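Local coordinates for protein EF-P arginine 32 rhamnosyl-transferase (Pseudomonas putida KT2440, PDB 5NV8) that belongs to the EarP family of rhamnosyltransferases and holds 2'-deoxy-thymidine-beta-L-rhamnose in a pocket formed by its chain, at residues S168-A171 / R172-G175; S267-D270 / F271-L274; G285-S288 / F289-Q293. All coordinates share one frame; numbering follows the deposited sequence.

Contact 1. Residues S168-A171 / R172-G175; sequences SLLA and RRDG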
loop_
_atom_site.group_PDB
_atom_site.type_symbol
_atom_site.label_atom_id
_atom_site.label_comp_id
_atom_site.label_asym_id
_atom_site.label_seq_id
_atom_site.Cartn_x
_atom_site.Cartn_y
_atom_site.Cartn_z
ATOM N N SER A 168 9.718 -7.743 11.946
ATOM C CA SER A 168 9.662 -6.663 12.926
ATOM C C SER A 168 8.831 -5.474 12.454
ATOM O O SER A 168 8.930 -4.388 13.032
ATOM C CB SER A 168 11.074 -6.201 13.286
ATOM O OG SER A 168 11.677 -5.515 12.202
ATOM N N LEU A 169 8.007 -5.655 11.421
ATOM C CA LEU A 169 7.273 -4.524 10.860
ATOM C C LEU A 169 6.241 -3.986 11.845
ATOM O O LEU A 169 6.211 -2.784 12.131
ATOM C CB LEU A 169 6.603 -4.931 9.548
ATOM C CG LEU A 169 5.789 -3.823 8.882
ATOM C CD1 LEU A 169 6.691 -2.657 8.528
ATOM C CD2 LEU A 169 5.076 -4.348 7.646
ATOM N N LEU A 170 5.379 -4.865 12.364
ATOM C CA LEU A 170 4.352 -4.429 13.305
ATOM C C LEU A 170 4.972 -3.775 14.535
ATOM O O LEU A 170 4.458 -2.769 15.037
ATOM C CB LEU A 170 3.475 -5.613 13.713
ATOM C CG LEU A 170 2.568 -6.228 12.644
ATOM C CD1 LEU A 170 1.412 -6.967 13.299
ATOM C CD2 LEU A 170 2.052 -5.175 11.674
ATOM N N ALA A 171 6.084 -4.327 15.028
ATOM C CA ALA A 171 6.755 -3.723 16.176
ATOM C C ALA A 171 7.330 -2.356 15.826
ATOM O O ALA A 171 7.230 -1.415 16.622
ATOM C CB ALA A 171 7.852 -4.653 16.697
ATOM N N ARG A 172 7.938 -2.226 14.643
ATOM C CA ARG A 172 8.447 -0.926 14.212
ATOM C C ARG A 172 7.316 0.066 13.979
ATOM O O ARG A 172 7.515 1.277 14.131
ATOM C CB ARG A 172 9.285 -1.077 12.942
ATOM C CG ARG A 172 10.651 -1.714 13.161
ATOM C CD ARG A 172 11.480 -1.716 11.883
ATOM N NE ARG A 172 11.182 -2.871 11.040
ATOM C CZ ARG A 172 10.471 -2.812 9.918
ATOM N NH1 ARG A 172 9.981 -1.650 9.503
ATOM N NH2 ARG A 172 10.246 -3.914 9.211
ATOM N N ARG A 173 6.131 -0.424 13.609
ATOM C CA ARG A 173 4.981 0.457 13.431
ATOM C C ARG A 173 4.530 1.043 14.764
ATOM O O ARG A 173 4.303 2.253 14.877
ATOM C CB ARG A 173 3.838 -0.310 12.764
ATOM C CG ARG A 173 2.616 0.537 12.436
ATOM C CD ARG A 173 1.378 -0.329 12.259
ATOM N NE ARG A 173 1.184 -1.239 13.383
ATOM C CZ ARG A 173 0.100 -1.989 13.568
ATOM N NH1 ARG A 173 -0.901 -1.947 12.698
ATOM N NH2 ARG A 173 0.016 -2.785 14.627
ATOM N N ASP A 174 4.410 0.197 15.788
ATOM C CA ASP A 174 3.902 0.644 17.081
ATOM C C ASP A 174 4.838 1.655 17.733
ATOM O O ASP A 174 4.380 2.658 18.294
ATOM C CB ASP A 174 3.692 -0.564 17.992
ATOM C CG ASP A 174 2.593 -1.477 17.493
ATOM O OD1 ASP A 174 2.359 -2.532 18.119
ATOM O OD2 ASP A 174 1.959 -1.132 16.473
ATOM N N GLY A 175 6.148 1.410 17.675
ATOM C CA GLY A 175 7.093 2.351 18.252
ATOM C C GLY A 175 7.091 3.699 17.555
ATOM O O GLY A 175 7.327 4.730 18.188
#

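Contact 2. Residues S267-D270 / F271-L274; sequences SQDD and FDRL. With TRH (2'-deoxy-thymidine-beta-L-rhamnose), chain B.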
loop_
_atom_site.group_PDB
_atom_site.type_symbol
_atom_site.label_atom_id
_atom_site.label_comp_id
_atom_site.label_asym_id
_atom_site.label_seq_id
_atom_site.Cartn_x
_atom_site.Cartn_y
_atom_site.Cartn_z
ATOM N N SER A 267 11.960 6.720 -0.117
ATOM C CA SER A 267 12.339 5.321 0.016
ATOM C C SER A 267 11.139 4.481 0.444
ATOM O O SER A 267 10.150 4.989 0.977
ATOM C CB SER A 267 13.477 5.160 1.026
ATOM O OG SER A 267 13.024 5.392 2.350
ATOM N N GLN A 268 11.239 3.172 0.190
ATOM C CA GLN A 268 10.146 2.267 0.539
ATOM C C GLN A 268 9.875 2.278 2.039
ATOM O O GLN A 268 8.720 2.166 2.470
ATOM C CB GLN A 268 10.465 0.848 0.061
ATOM C CG GLN A 268 9.281 0.130 -0.570
ATOM C CD GLN A 268 9.649 -1.219 -1.158
ATOM O OE1 GLN A 268 10.573 -1.886 -0.692
ATOM N NE2 GLN A 268 8.916 -1.632 -2.184
ATOM N N ASP A 269 10.926 2.419 2.851
ATOM C CA ASP A 269 10.740 2.469 4.297
ATOM C C ASP A 269 10.086 3.777 4.726
ATOM O O ASP A 269 9.249 3.789 5.635
ATOM C CB ASP A 269 12.083 2.284 5.005
ATOM C CG ASP A 269 12.558 0.846 4.988
ATOM O OD1 ASP A 269 11.716 -0.063 4.820
ATOM O OD2 ASP A 269 13.779 0.626 5.139
ATOM N N ASP A 270 10.455 4.889 4.086
ATOM C CA ASP A 270 9.822 6.158 4.425
ATOM C C ASP A 270 8.374 6.204 3.956
ATOM O O ASP A 270 7.551 6.902 4.560
ATOM C CB ASP A 270 10.621 7.321 3.840
ATOM C CG ASP A 270 11.850 7.653 4.665
ATOM O OD1 ASP A 270 11.702 7.935 5.872
ATOM O OD2 ASP A 270 12.965 7.637 4.107
ATOM N N PHE A 271 8.038 5.466 2.894
ATOM C CA PHE A 271 6.638 5.339 2.509
ATOM C C PHE A 271 5.835 4.606 3.576
ATOM O O PHE A 271 4.648 4.896 3.763
ATOM C CB PHE A 271 6.520 4.622 1.163
ATOM C CG PHE A 271 5.105 4.473 0.679
ATOM C CD1 PHE A 271 4.417 5.558 0.161
ATOM C CD2 PHE A 271 4.459 3.248 0.745
ATOM C CE1 PHE A 271 3.112 5.429 -0.280
ATOM C CE2 PHE A 271 3.154 3.109 0.302
ATOM C CZ PHE A 271 2.480 4.202 -0.209
ATOM N N ASP A 272 6.459 3.655 4.280
ATOM C CA ASP A 272 5.810 3.056 5.443
ATOM C C ASP A 272 5.582 4.097 6.532
ATOM O O ASP A 272 4.508 4.143 7.143
ATOM C CB ASP A 272 6.650 1.898 5.986
ATOM C CG ASP A 272 6.510 0.632 5.160
ATOM O OD1 ASP A 272 5.397 0.359 4.657
ATOM O OD2 ASP A 272 7.517 -0.094 5.019
ATOM N N ARG A 273 6.587 4.938 6.790
ATOM C CA ARG A 273 6.429 6.008 7.770
ATOM C C ARG A 273 5.314 6.962 7.360
ATOM O O ARG A 273 4.578 7.472 8.212
ATOM C CB ARG A 273 7.750 6.762 7.943
ATOM C CG ARG A 273 8.984 5.868 8.061
ATOM C CD ARG A 273 10.008 6.440 9.038
ATOM N NE ARG A 273 10.968 7.328 8.380
ATOM C CZ ARG A 273 11.744 8.198 9.020
ATOM N NH1 ARG A 273 11.678 8.304 10.340
ATOM N NH2 ARG A 273 12.586 8.966 8.341
ATOM N N LEU A 274 5.173 7.209 6.056
ATOM C CA LEU A 274 4.058 8.015 5.567
ATOM C C LEU A 274 2.722 7.371 5.918
ATOM O O LEU A 274 1.838 8.021 6.487
ATOM C CB LEU A 274 4.178 8.215 4.056
ATOM C CG LEU A 274 3.246 9.259 3.434
ATOM C CD1 LEU A 274 3.376 10.595 4.149
ATOM C CD2 LEU A 274 3.525 9.415 1.951
HETATM O O4P TRH B . 0.219 0.426 -9.276
HETATM P P2 TRH B . 1.408 -0.179 -8.623
HETATM O O3P TRH B . 2.758 0.660 -8.924
HETATM O O1 TRH B . 1.657 -1.704 -9.078
HETATM C C1 TRH B . 0.751 -2.282 -10.041
HETATM C C2 TRH B . 1.055 -3.773 -10.248
HETATM O O2 TRH B . 2.457 -4.031 -10.177
HETATM C C3 TRH B . 0.584 -4.220 -11.637
HETATM O O3 TRH B . 1.566 -3.856 -12.616
HETATM C C4 TRH B . -0.722 -3.529 -11.971
HETATM O O4 TRH B . -1.690 -3.836 -10.951
HETATM O OPP TRH B . 1.243 -0.167 -7.015
HETATM P P TRH B . 2.192 -1.088 -6.114
HETATM O O1P TRH B . 2.033 -2.541 -6.373
HETATM O O2P TRH B . 1.886 -0.726 -4.571
HETATM O "O5'" TRH B . 3.703 -0.586 -6.346
HETATM C "C5'" TRH B . 4.156 0.614 -5.723
HETATM C "C4'" TRH B . 5.547 0.366 -5.165
HETATM O "O4'" TRH B . 6.180 1.669 -5.043
HETATM C "C3'" TRH B . 5.420 -0.136 -3.740
HETATM O "O3'" TRH B . 6.694 -0.612 -3.289
HETATM C "C2'" TRH B . 5.116 1.178 -3.058
HETATM C "C1'" TRH B . 6.329 1.880 -3.618
HETATM N N11 TRH B . 6.403 3.325 -3.308
HETATM C C21 TRH B . 7.539 3.808 -2.791
HETATM O O21 TRH B . 8.488 3.059 -2.570
HETATM N N31 TRH B . 7.656 5.163 -2.496
HETATM C C41 TRH B . 6.600 6.035 -2.735
HETATM O O41 TRH B . 6.729 7.227 -2.462
HETATM C C51 TRH B . 5.421 5.540 -3.275
HETATM C C5A TRH B . 4.361 6.403 -3.518
HETATM C C61 TRH B . 5.317 4.182 -3.568
HETATM O O HOH W 1 6.367 0.531 1.860
HETATM O O HOH W 2 9.205 -0.910 3.341
HETATM O O HOH W 3 9.994 -0.563 6.623
#

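Contact 3. Residues G285-S288 / F289-Q293; sequences GEDS and FVRAQ. With TRH (2'-deoxy-thymidine-beta-L-rhamnose), chain B.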
loop_
_atom_site.group_PDB
_atom_site.type_symbol
_atom_site.label_atom_id
_atom_site.label_comp_id
_atom_site.label_asym_id
_atom_site.label_seq_id
_atom_site.Cartn_x
_atom_site.Cartn_y
_atom_site.Cartn_z
ATOM N N GLY A 285 -2.687 -0.765 -6.599
ATOM C CA GLY A 285 -1.777 -1.790 -7.088
ATOM C C GLY A 285 -1.718 -2.998 -6.177
ATOM O O GLY A 285 -2.743 -3.526 -5.733
ATOM N N GLU A 286 -0.495 -3.438 -5.883
ATOM C CA GLU A 286 -0.270 -4.695 -5.178
ATOM C C GLU A 286 0.389 -4.497 -3.818
ATOM O O GLU A 286 -0.173 -4.922 -2.804
ATOM C CB GLU A 286 0.580 -5.627 -6.051
ATOM C CG GLU A 286 1.066 -6.872 -5.334
ATOM C CD GLU A 286 0.715 -8.141 -6.082
ATOM O OE1 GLU A 286 1.119 -9.232 -5.627
ATOM O OE2 GLU A 286 0.035 -8.045 -7.124
ATOM N N ASP A 287 1.566 -3.871 -3.766
ATOM C CA ASP A 287 2.334 -3.843 -2.525
ATOM C C ASP A 287 1.840 -2.759 -1.571
ATOM O O ASP A 287 1.652 -3.019 -0.376
ATOM C CB ASP A 287 3.820 -3.656 -2.835
ATOM C CG ASP A 287 4.683 -3.692 -1.589
ATOM O OD1 ASP A 287 4.788 -4.772 -0.963
ATOM O OD2 ASP A 287 5.252 -2.640 -1.234
ATOM N N SER A 288 1.631 -1.538 -2.076
ATOM C CA SER A 288 1.102 -0.474 -1.226
ATOM C C SER A 288 -0.271 -0.835 -0.682
ATOM O O SER A 288 -0.642 -0.401 0.416
ATOM C CB SER A 288 1.033 0.843 -1.997
ATOM O OG SER A 288 0.002 0.814 -2.971
ATOM N N PHE A 289 -1.036 -1.622 -1.440
ATOM C CA PHE A 289 -2.300 -2.163 -0.950
ATOM C C PHE A 289 -2.100 -2.937 0.351
ATOM O O PHE A 289 -2.857 -2.764 1.313
ATOM C CB PHE A 289 -2.916 -3.051 -2.033
ATOM C CG PHE A 289 -4.160 -3.763 -1.605
ATOM C CD1 PHE A 289 -5.168 -3.091 -0.936
ATOM C CD2 PHE A 289 -4.329 -5.109 -1.886
ATOM C CE1 PHE A 289 -6.316 -3.750 -0.546
ATOM C CE2 PHE A 289 -5.475 -5.774 -1.498
ATOM C CZ PHE A 289 -6.470 -5.093 -0.827
ATOM N N VAL A 290 -1.072 -3.787 0.402
ATOM C CA VAL A 290 -0.821 -4.592 1.595
ATOM C C VAL A 290 -0.089 -3.779 2.659
ATOM O O VAL A 290 -0.363 -3.913 3.859
ATOM C CB VAL A 290 -0.039 -5.863 1.214
ATOM C CG1 VAL A 290 0.377 -6.631 2.460
ATOM C CG2 VAL A 290 -0.870 -6.740 0.290
ATOM N N ARG A 291 0.854 -2.931 2.241
ATOM C CA ARG A 291 1.568 -2.085 3.193
ATOM C C ARG A 291 0.605 -1.246 4.025
ATOM O O ARG A 291 0.804 -1.075 5.233
ATOM C CB ARG A 291 2.554 -1.185 2.452
ATOM C CG ARG A 291 3.741 -1.927 1.871
ATOM C CD ARG A 291 4.772 -2.186 2.945
ATOM N NE ARG A 291 4.868 -3.599 3.282
ATOM C CZ ARG A 291 5.758 -4.100 4.128
ATOM N NH1 ARG A 291 6.631 -3.298 4.726
ATOM N NH2 ARG A 291 5.777 -5.403 4.374
ATOM N N ALA A 292 -0.448 -0.718 3.398
ATOM C CA ALA A 292 -1.420 0.075 4.142
ATOM C C ALA A 292 -2.250 -0.790 5.079
ATOM O O ALA A 292 -2.750 -0.294 6.095
ATOM C CB ALA A 292 -2.326 0.842 3.177
ATOM N N GLN A 293 -2.416 -2.076 4.757
ATOM C CA GLN A 293 -3.117 -2.974 5.668
ATOM C C GLN A 293 -2.307 -3.202 6.939
ATOM O O GLN A 293 -2.866 -3.220 8.042
ATOM C CB GLN A 293 -3.434 -4.298 4.967
ATOM C CG GLN A 293 -4.469 -4.173 3.846
ATOM C CD GLN A 293 -4.709 -5.475 3.095
ATOM O OE1 GLN A 293 -5.256 -6.430 3.645
ATOM N NE2 GLN A 293 -4.302 -5.515 1.832
HETATM O O4P TRH B . 0.219 0.426 -9.276
HETATM P P2 TRH B . 1.408 -0.179 -8.623
HETATM O O3P TRH B . 2.758 0.660 -8.924
HETATM O O1 TRH B . 1.657 -1.704 -9.078
HETATM C C1 TRH B . 0.751 -2.282 -10.041
HETATM C C2 TRH B . 1.055 -3.773 -10.248
HETATM O O2 TRH B . 2.457 -4.031 -10.177
HETATM C C3 TRH B . 0.584 -4.220 -11.637
HETATM O O3 TRH B . 1.566 -3.856 -12.616
HETATM C C4 TRH B . -0.722 -3.529 -11.971
HETATM O O4 TRH B . -1.690 -3.836 -10.951
HETATM O OPP TRH B . 1.243 -0.167 -7.015
HETATM P P TRH B . 2.192 -1.088 -6.114
HETATM O O1P TRH B . 2.033 -2.541 -6.373
HETATM O O2P TRH B . 1.886 -0.726 -4.571
HETATM O "O5'" TRH B . 3.703 -0.586 -6.346
HETATM C "C5'" TRH B . 4.156 0.614 -5.723
HETATM C "C4'" TRH B . 5.547 0.366 -5.165
HETATM O "O4'" TRH B . 6.180 1.669 -5.043
HETATM C "C3'" TRH B . 5.420 -0.136 -3.740
HETATM O "O3'" TRH B . 6.694 -0.612 -3.289
HETATM C "C2'" TRH B . 5.116 1.178 -3.058
HETATM C "C1'" TRH B . 6.329 1.880 -3.618
HETATM N N11 TRH B . 6.403 3.325 -3.308
HETATM C C21 TRH B . 7.539 3.808 -2.791
HETATM O O21 TRH B . 8.488 3.059 -2.570
HETATM N N31 TRH B . 7.656 5.163 -2.496
HETATM C C41 TRH B . 6.600 6.035 -2.735
HETATM O O41 TRH B . 6.729 7.227 -2.462
HETATM C C51 TRH B . 5.421 5.540 -3.275
HETATM C C5A TRH B . 4.361 6.403 -3.518
HETATM C C61 TRH B . 5.317 4.182 -3.568
#

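Contact 1. Residues S168-A171 / R172-G175
S168 turns its OG into the space between its own backbone N and carbonyl carbon (chi1 70°), and R172, one turn further on, runs out straight and then folds back at chi3 (-85°) to meet it. The pair spans the start of helix 169-177, S168 at the N-cap and R172 in the first turn. This serine makes no capping bond; its hydroxyl oxygen instead accepts from R172 NE, OG to NE 2.9 Å, in a nearly straight bond (161° at the hydrogen) that reaches OG at the edge of the guanidinium, close to its plane. The backbone repeats the same i to i+4 link, R172 N to S168 O at 2.9 Å, so arginine and serine are tied twice. The bend of R172 also lays one face of its guanidinium over L169, whose CA lies toward the rim of the group, 3.5 Å from R172 NH2. L169 CD1 approaches R172 NH1 at 3.6 Å, the two side chains crossing at about a right angle. Leucine suits this buried position because its branches also touch W276 of helix 268-277 and W294 of helix 287-295, whereas S168 and R172 lie on the exposed side, where polar groups can meet water.

L170 and R173 run alongside each other in the same direction, and a bend at chi3 turns one guanidinium face toward the leucine. D174, next in sequence, also meets the R173 guanidinium: NH2 and NE of R173 each make a weak hydrogen bond to D174 OD2, NH2 at 3.1 Å, as parts of a salt bridge. R366 of helix 358-373 is close to both residues, so the aspartate probably offsets two positive charges. L170 CD2 stands over the centre of the R173 guanidinium, 4.2 Å from CZ.

Contact 2. Residues S267-D270 / F271-L274
From S267 to L274 the backbone makes the first turns of helix 268-277, each carbonyl from S267 to D270 accepting from the amide four residues on, as in F271 N to S267 O at 2.9 Å. Serine is apt at the N-cap: S267 OG accepts from D270 N, which has no earlier carbonyl of the helix to bond, and donates to D270 OD2 from above the carboxylate plane. The other oxygen of D270 faces R273. The arginine comes side-on, NE 2.7 Å and NH2 2.8 Å from D270 OD1, so both nitrogens grip a single oxygen that lies in the guanidinium plane. The two side chains run alongside each other, but the carboxylate is turned 40° from the guanidinium. OD2 takes S267 OG and OD1 takes R273, fixing both ends of the carboxylate.

The helix links parallel strands 258-263 and 280-284 of a Rossmann-like sheet, in keeping with a GT-B glycosyltransferase, and its first turn faces the ligand pocket. Here Q268 extends beyond CG until NE2 donates to O3' of 2'-deoxy-thymidine-beta-L-rhamnose at 2.7 Å, in a bond of 160° at the hydrogen. Its OE1 bonds R39 of helix 30-43, which fixes which way round the amide sits. F271, with CG anti to the backbone N (chi1 -179°), lays one ring face against the thymine base, the planes roughly parallel: C61 lies over the ring centre, and CD1 comes to 3.6 Å from C51. A flat apolar ring suits a flat base.

On another side of the helix D269 OD1 and D272 OD2 are 4.2 Å apart, like charges with two waters between them. A further water donates to Q268 O at 2.9 Å and, weakly, to D272 OD1.

Contact 3. Residues G285-S288 / F289-Q293
D287 and R291 are joined first through the backbone, R291 N donating to D287 O at 2.7 Å, and S288 O accepts from A292 N in the same i to i+4 pattern. These bonds form the first turn of helix 287-295.

The amides at the beginning of this turn bond to the ligand. E286 N and D287 N both reach O1P of 2'-deoxy-thymidine-beta-L-rhamnose, at 2.7 and 3.0 Å, while S288 N takes O2P at 2.6 Å. S288 OG also stands 2.9 Å from O2P, and it accepts from R284 N. G285, at a positive phi of 66°, brings its CA to 3.4 Å from the bridging OPP, a closeness that suits a residue without a side chain. The setting is the beta-alpha-beta unit of strand 280-284, helix 287-295 and strand 299-302; the helix start, with its amides and partial positive charge, would favour the negative phosphates.

Charged side chains follow. D287 OD2 accepts a weak bond from O3' of the ligand, and D287 OD1 makes a salt bridge to R36 of helix 30-43. CG of R291 lies anti to its carbonyl carbon (chi1 -70°), 3.5 Å from D287 OD2, before bends at chi2 and chi3 carry the guanidinium off to a salt bridge with E166; the opposite charges are near, but no N-H points at D287 OD1.

The F289 ring and its neighbours come last: CB lies against E286 O, and the ring leads away to stack on W301 and meet F318 edge-to-face. Q293 NE2 lies 3.3 Å above the ring centre and hydrogen-bonds to F289 O from above the carbonyl plane.

How the contacts relate
Contact 3 is the most buried, near the middle of the chain; contacts 1 and 2 each turn one side inward and one toward solvent. All three are first turns of helices, yet their amide ends serve differently: phosphates meet those of 285-288, a serine caps that of 267-270, and 168-171 has no such side-chain cap. Contact 2 meets base and sugar of the ligand, contact 3 mainly the phosphates and, through D287, weakly O3'. R291 connects all three: its NH1 touches L169 CD2 at 3.5 Å and forms a long, weak ion pair with D272 OD2. R172, R173 and R273 pair within one turn, whereas R291 makes its salt bridge with E166, outside its helix.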